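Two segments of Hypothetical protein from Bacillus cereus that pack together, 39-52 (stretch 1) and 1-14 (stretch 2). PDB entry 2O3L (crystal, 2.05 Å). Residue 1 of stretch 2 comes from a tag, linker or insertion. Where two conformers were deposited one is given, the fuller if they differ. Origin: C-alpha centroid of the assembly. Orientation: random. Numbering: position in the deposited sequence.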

# COMPACT_ATOMS: atom_id res chain seq x y z
N MSE A 39 0.08 -10.80 -0.69
CA MSE A 39 0.20 -9.56 0.06
C MSE A 39 1.23 -8.63 -0.58
O MSE A 39 0.99 -7.44 -0.66
CB MSE A 39 0.51 -9.83 1.54
CG MSE A 39 -0.60 -10.59 2.29
SE MSE A 39 -2.46 -9.83 2.16
CE MSE A 39 -2.52 -8.83 3.71
N LEU A 40 2.34 -9.17 -1.06
CA LEU A 40 3.35 -8.36 -1.74
C LEU A 40 2.79 -7.83 -3.08
O LEU A 40 3.00 -6.68 -3.40
CB LEU A 40 4.61 -9.16 -2.03
CG LEU A 40 5.54 -9.37 -0.81
CD1 LEU A 40 6.53 -10.43 -1.16
CD2 LEU A 40 6.18 -8.02 -0.34
N HIS A 41 2.13 -8.68 -3.86
CA HIS A 41 1.54 -8.19 -5.13
C HIS A 41 0.57 -7.03 -4.86
O HIS A 41 0.60 -6.02 -5.54
CB HIS A 41 0.94 -9.34 -5.92
CG HIS A 41 1.98 -10.25 -6.49
ND1 HIS A 41 1.82 -11.62 -6.60
CD2 HIS A 41 3.22 -9.98 -6.95
CE1 HIS A 41 2.91 -12.14 -7.13
NE2 HIS A 41 3.77 -11.17 -7.34
N ILE A 42 -0.22 -7.12 -3.80
CA ILE A 42 -1.18 -6.07 -3.48
C ILE A 42 -0.44 -4.81 -3.09
O ILE A 42 -0.84 -3.71 -3.45
CB ILE A 42 -2.12 -6.47 -2.31
CG1 ILE A 42 -2.98 -7.66 -2.66
CG2 ILE A 42 -3.04 -5.32 -1.95
CD1 ILE A 42 -3.50 -8.45 -1.43
N GLN A 43 0.63 -4.95 -2.32
CA GLN A 43 1.43 -3.78 -1.97
C GLN A 43 2.08 -3.12 -3.21
O GLN A 43 2.22 -1.89 -3.27
CB GLN A 43 2.51 -4.16 -0.97
CG GLN A 43 1.91 -4.53 0.35
CD GLN A 43 2.93 -5.09 1.31
OE1 GLN A 43 4.13 -5.06 1.05
NE2 GLN A 43 2.44 -5.61 2.43
N TYR A 44 2.47 -3.93 -4.18
CA TYR A 44 3.04 -3.35 -5.40
C TYR A 44 1.97 -2.56 -6.18
O TYR A 44 2.25 -1.46 -6.70
CB TYR A 44 3.73 -4.40 -6.28
CG TYR A 44 4.86 -5.18 -5.57
CD1 TYR A 44 5.46 -4.70 -4.38
CD2 TYR A 44 5.36 -6.35 -6.10
CE1 TYR A 44 6.49 -5.41 -3.75
CE2 TYR A 44 6.38 -7.07 -5.48
CZ TYR A 44 6.94 -6.60 -4.30
OH TYR A 44 7.95 -7.31 -3.68
N GLU A 45 0.75 -3.11 -6.24
CA GLU A 45 -0.34 -2.39 -6.86
C GLU A 45 -0.57 -1.09 -6.12
O GLU A 45 -0.82 -0.04 -6.73
CB GLU A 45 -1.62 -3.22 -6.93
CG GLU A 45 -1.53 -4.41 -7.85
CD GLU A 45 -1.46 -4.07 -9.34
OE1 GLU A 45 -1.46 -2.86 -9.73
OE2 GLU A 45 -1.44 -5.03 -10.13
N LEU A 46 -0.48 -1.15 -4.81
CA LEU A 46 -0.71 0.03 -4.01
C LEU A 46 0.37 1.10 -4.25
O LEU A 46 0.05 2.31 -4.25
CB LEU A 46 -0.80 -0.31 -2.54
CG LEU A 46 -1.11 0.87 -1.60
CD1 LEU A 46 -2.57 1.29 -1.77
CD2 LEU A 46 -0.84 0.45 -0.17
N ILE A 47 1.61 0.68 -4.50
CA ILE A 47 2.69 1.63 -4.79
C ILE A 47 2.45 2.28 -6.16
O ILE A 47 2.73 3.46 -6.33
CB ILE A 47 4.06 0.91 -4.76
CG1 ILE A 47 4.37 0.50 -3.31
CG2 ILE A 47 5.17 1.77 -5.36
CD1 ILE A 47 5.43 -0.58 -3.18
N ASP A 48 1.97 1.52 -7.14
CA ASP A 48 1.58 2.13 -8.41
C ASP A 48 0.51 3.21 -8.17
O ASP A 48 0.55 4.28 -8.76
CB ASP A 48 1.03 1.10 -9.39
CG ASP A 48 2.11 0.43 -10.21
OD1 ASP A 48 3.24 0.93 -10.24
OD2 ASP A 48 1.82 -0.61 -10.84
N LEU A 49 -0.48 2.89 -7.36
CA LEU A 49 -1.59 3.82 -7.10
C LEU A 49 -1.08 5.08 -6.35
O LEU A 49 -1.43 6.18 -6.70
CB LEU A 49 -2.66 3.13 -6.29
CG LEU A 49 -3.96 3.90 -5.98
CD1 LEU A 49 -4.83 3.94 -7.17
CD2 LEU A 49 -4.70 3.27 -4.81
N PHE A 50 -0.27 4.88 -5.33
CA PHE A 50 0.32 5.96 -4.58
C PHE A 50 1.27 6.81 -5.43
O PHE A 50 1.24 8.05 -5.34
CB PHE A 50 1.08 5.43 -3.35
CG PHE A 50 0.23 5.18 -2.14
CD1 PHE A 50 -1.13 5.03 -2.20
CD2 PHE A 50 0.85 5.03 -0.89
CE1 PHE A 50 -1.88 4.77 -1.05
CE2 PHE A 50 0.10 4.81 0.26
CZ PHE A 50 -1.27 4.66 0.18
N GLU A 51 2.07 6.20 -6.30
CA GLU A 51 2.91 7.00 -7.19
C GLU A 51 2.11 7.86 -8.12
O GLU A 51 2.51 8.99 -8.41
CB GLU A 51 3.81 6.16 -8.09
CG GLU A 51 5.04 5.68 -7.43
CD GLU A 51 6.06 5.10 -8.41
OE1 GLU A 51 5.71 4.76 -9.57
OE2 GLU A 51 7.23 5.00 -7.98
N ALA A 52 1.02 7.32 -8.67
CA ALA A 52 0.19 8.10 -9.57
C ALA A 52 -0.45 9.26 -8.83
O ALA A 52 -0.47 10.41 -9.29
CB ALA A 52 -0.89 7.22 -10.23
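Stretch 2 (1-14) GEYKMMMARVAALP

Stretch 2 lies along stretch 1 as a second helix running in nearly the same direction. Stretch 1 is helical throughout, part of a longer helix that extends beyond it at both ends. In stretch 2 the tag-derived Gly 1 precedes a helix that starts at Glu 2 and is held by regular i to i+4 backbone hydrogen bonds, beginning with Met 5 N to Gly 1 O at 3.0 Å. By Leu 13 the chain is extended, with phi/psi of -77/162°, and Pro 14 occupies the N-cap position of a following helix. The two helix axes cross at 30° and approach to 10.3 Å. The pairing advances in steps of three or four residues: Leu 40 lies opposite Tyr 3, Tyr 44 opposite Met 6, Ile 47 opposite Val 10 and Glu 51 opposite Leu 13. The CA atoms of Leu 40 and Tyr 3 are 8.4 Å apart, whereas those of Ile 47 and Val 10 are separated by 6.8 Å. The contact buries 649 Å², both sides summed.

Tyr 44 has the largest covered area. Its CA-to-CB bond points sideways, but with chi1 in the m well the ring reaches stretch 2. Met 6, a selenomethionine, covers one face of this ring: its CG lies 3.7 Å from the Tyr 44 ring centroid and 20° off the normal, a CH-pi contact, and the Met 6 SE atom sits obliquely at 4.4 Å from the same centroid. At the ring edge, Met 7 CE comes within 4.4 Å of Tyr 44 CE1. The phenol oxygen continues past the ring to the first turn of stretch 2, where Tyr 44 OH lies 3.6 Å from Tyr 3 CA. Water 1 links the same hydroxyl to Glu 2 by hydrogen bonds, its oxygen 2.7 Å from both Tyr 44 OH and Glu 2 OE1. Next to it, Leu 40 CD2 packs against Tyr 3 CD1 at 3.8 Å.

Ile 47 points toward stretch 2 and fits as a knob among Met 6, Met 7, Arg 9 and Val 10. Its CD1 is 3.9 Å from Met 6 CB and 3.8 Å from Met 7 CE, while Ile 47 CG1 meets Val 10 CG2 at 3.7 Å.

Arg 9, the most extensively covered residue of stretch 2, brings charge to this packing. Its guanidinium forms salt bridges with two acids one helical turn apart: Arg 9 NH2 lies 2.8 Å from Asp 48 OD1, also a hydrogen bond, and 3.0 Å from Glu 51 OE1. A weak hydrogen bond joins Arg 9 NE to Glu 51 OE2 at 3.1 Å. Asp 48 departs away from stretch 2 at its CA-to-CB bond, yet its carboxylate comes nearer and meets the arginine.

Beyond the arginine, Leu 13 closes the contact, its CD2 3.9 Å from Glu 51 CG and its CD1 4.1 Å from Phe 50 CB.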

# COMPACT_ATOMS: atom_id res chain seq x y z
N GLY A 1 16.36 -6.78 -5.98
CA GLY A 1 15.43 -7.09 -7.08
C GLY A 1 14.16 -6.33 -6.85
O GLY A 1 14.19 -5.17 -6.44
N GLU A 2 13.04 -7.01 -7.08
CA GLU A 2 11.72 -6.42 -7.05
C GLU A 2 11.38 -5.75 -5.73
O GLU A 2 10.92 -4.61 -5.71
CB GLU A 2 10.66 -7.48 -7.40
CG GLU A 2 9.29 -6.87 -7.73
CD GLU A 2 8.26 -7.90 -8.20
OE1 GLU A 2 8.31 -9.09 -7.73
OE2 GLU A 2 7.39 -7.49 -9.01
N TYR A 3 11.57 -6.45 -4.61
CA TYR A 3 11.20 -5.86 -3.32
C TYR A 3 12.01 -4.60 -3.04
O TYR A 3 11.43 -3.59 -2.69
CB TYR A 3 11.35 -6.84 -2.16
CG TYR A 3 10.90 -6.30 -0.85
CD1 TYR A 3 9.56 -6.21 -0.56
CD2 TYR A 3 11.81 -5.93 0.14
CE1 TYR A 3 9.11 -5.73 0.66
CE2 TYR A 3 11.37 -5.45 1.37
CZ TYR A 3 10.01 -5.35 1.61
OH TYR A 3 9.51 -4.92 2.81
N LYS A 4 13.32 -4.65 -3.23
CA LYS A 4 14.14 -3.47 -2.92
C LYS A 4 13.74 -2.28 -3.80
O LYS A 4 13.64 -1.14 -3.33
CB LYS A 4 15.63 -3.78 -3.07
CG LYS A 4 16.47 -3.24 -1.93
CD LYS A 4 17.91 -3.79 -2.00
CE LYS A 4 18.68 -3.55 -0.69
N MSE A 5 13.50 -2.56 -5.07
CA MSE A 5 13.11 -1.57 -6.05
C MSE A 5 11.78 -0.93 -5.67
O MSE A 5 11.58 0.26 -5.83
CB MSE A 5 13.03 -2.27 -7.40
CG MSE A 5 12.74 -1.38 -8.58
SE MSE A 5 10.88 -1.64 -9.22
CE MSE A 5 11.43 -2.53 -10.96
N MSE A 6 10.87 -1.75 -5.16
CA MSE A 6 9.56 -1.29 -4.80
C MSE A 6 9.67 -0.43 -3.54
O MSE A 6 9.00 0.58 -3.43
CB MSE A 6 8.59 -2.47 -4.60
CG MSE A 6 8.25 -3.20 -5.91
SE MSE A 6 6.99 -2.16 -7.02
CE MSE A 6 6.81 -3.33 -8.56
N MSE A 7 10.53 -0.82 -2.59
CA MSE A 7 10.73 -0.00 -1.39
C MSE A 7 11.44 1.33 -1.74
O MSE A 7 11.16 2.36 -1.16
CB MSE A 7 11.49 -0.77 -0.32
CG MSE A 7 10.75 -2.00 0.19
SE MSE A 7 8.94 -1.64 0.80
CE MSE A 7 7.96 -2.34 -0.90
N ALA A 8 12.31 1.31 -2.75
CA ALA A 8 12.95 2.54 -3.22
C ALA A 8 11.93 3.53 -3.80
O ALA A 8 12.02 4.74 -3.57
CB ALA A 8 14.00 2.21 -4.24
N ARG A 9 10.96 3.01 -4.53
CA ARG A 9 9.89 3.82 -5.02
C ARG A 9 9.07 4.44 -3.91
O ARG A 9 8.61 5.59 -4.04
CB ARG A 9 9.03 3.01 -5.97
CG ARG A 9 9.82 2.68 -7.23
CD ARG A 9 9.15 1.68 -8.15
NE ARG A 9 7.74 1.99 -8.30
CZ ARG A 9 6.92 1.37 -9.12
NH1 ARG A 9 7.37 0.41 -9.93
NH2 ARG A 9 5.65 1.76 -9.16
N VAL A 10 8.88 3.71 -2.81
CA VAL A 10 8.15 4.25 -1.66
C VAL A 10 8.95 5.39 -1.05
O VAL A 10 8.41 6.43 -0.73
CB VAL A 10 7.85 3.17 -0.59
CG1 VAL A 10 7.29 3.77 0.67
CG2 VAL A 10 6.83 2.16 -1.14
N ALA A 11 10.25 5.20 -0.95
CA ALA A 11 11.13 6.19 -0.38
C ALA A 11 11.19 7.45 -1.21
O ALA A 11 11.65 8.47 -0.71
CB ALA A 11 12.50 5.61 -0.21
N ALA A 12 10.72 7.40 -2.45
CA ALA A 12 10.79 8.57 -3.32
C ALA A 12 9.49 9.36 -3.18
O ALA A 12 9.40 10.45 -3.63
CB ALA A 12 11.00 8.17 -4.78
N LEU A 13 8.49 8.78 -2.55
CA LEU A 13 7.24 9.50 -2.33
C LEU A 13 7.35 10.51 -1.20
O LEU A 13 8.29 10.44 -0.38
CB LEU A 13 6.15 8.51 -1.98
CG LEU A 13 5.84 7.40 -3.00
CD1 LEU A 13 4.91 6.37 -2.39
CD2 LEU A 13 5.24 7.96 -4.27
N PRO A 14 6.42 11.48 -1.15
CA PRO A 14 6.43 12.44 -0.04
C PRO A 14 6.32 11.70 1.29
O PRO A 14 5.78 10.58 1.33
CB PRO A 14 5.19 13.29 -0.31
CG PRO A 14 4.95 13.16 -1.83
CD PRO A 14 5.34 11.76 -2.13
O HOH W 1 8.69 -9.51 -5.10
O HOH W 2 5.05 -1.29 -11.85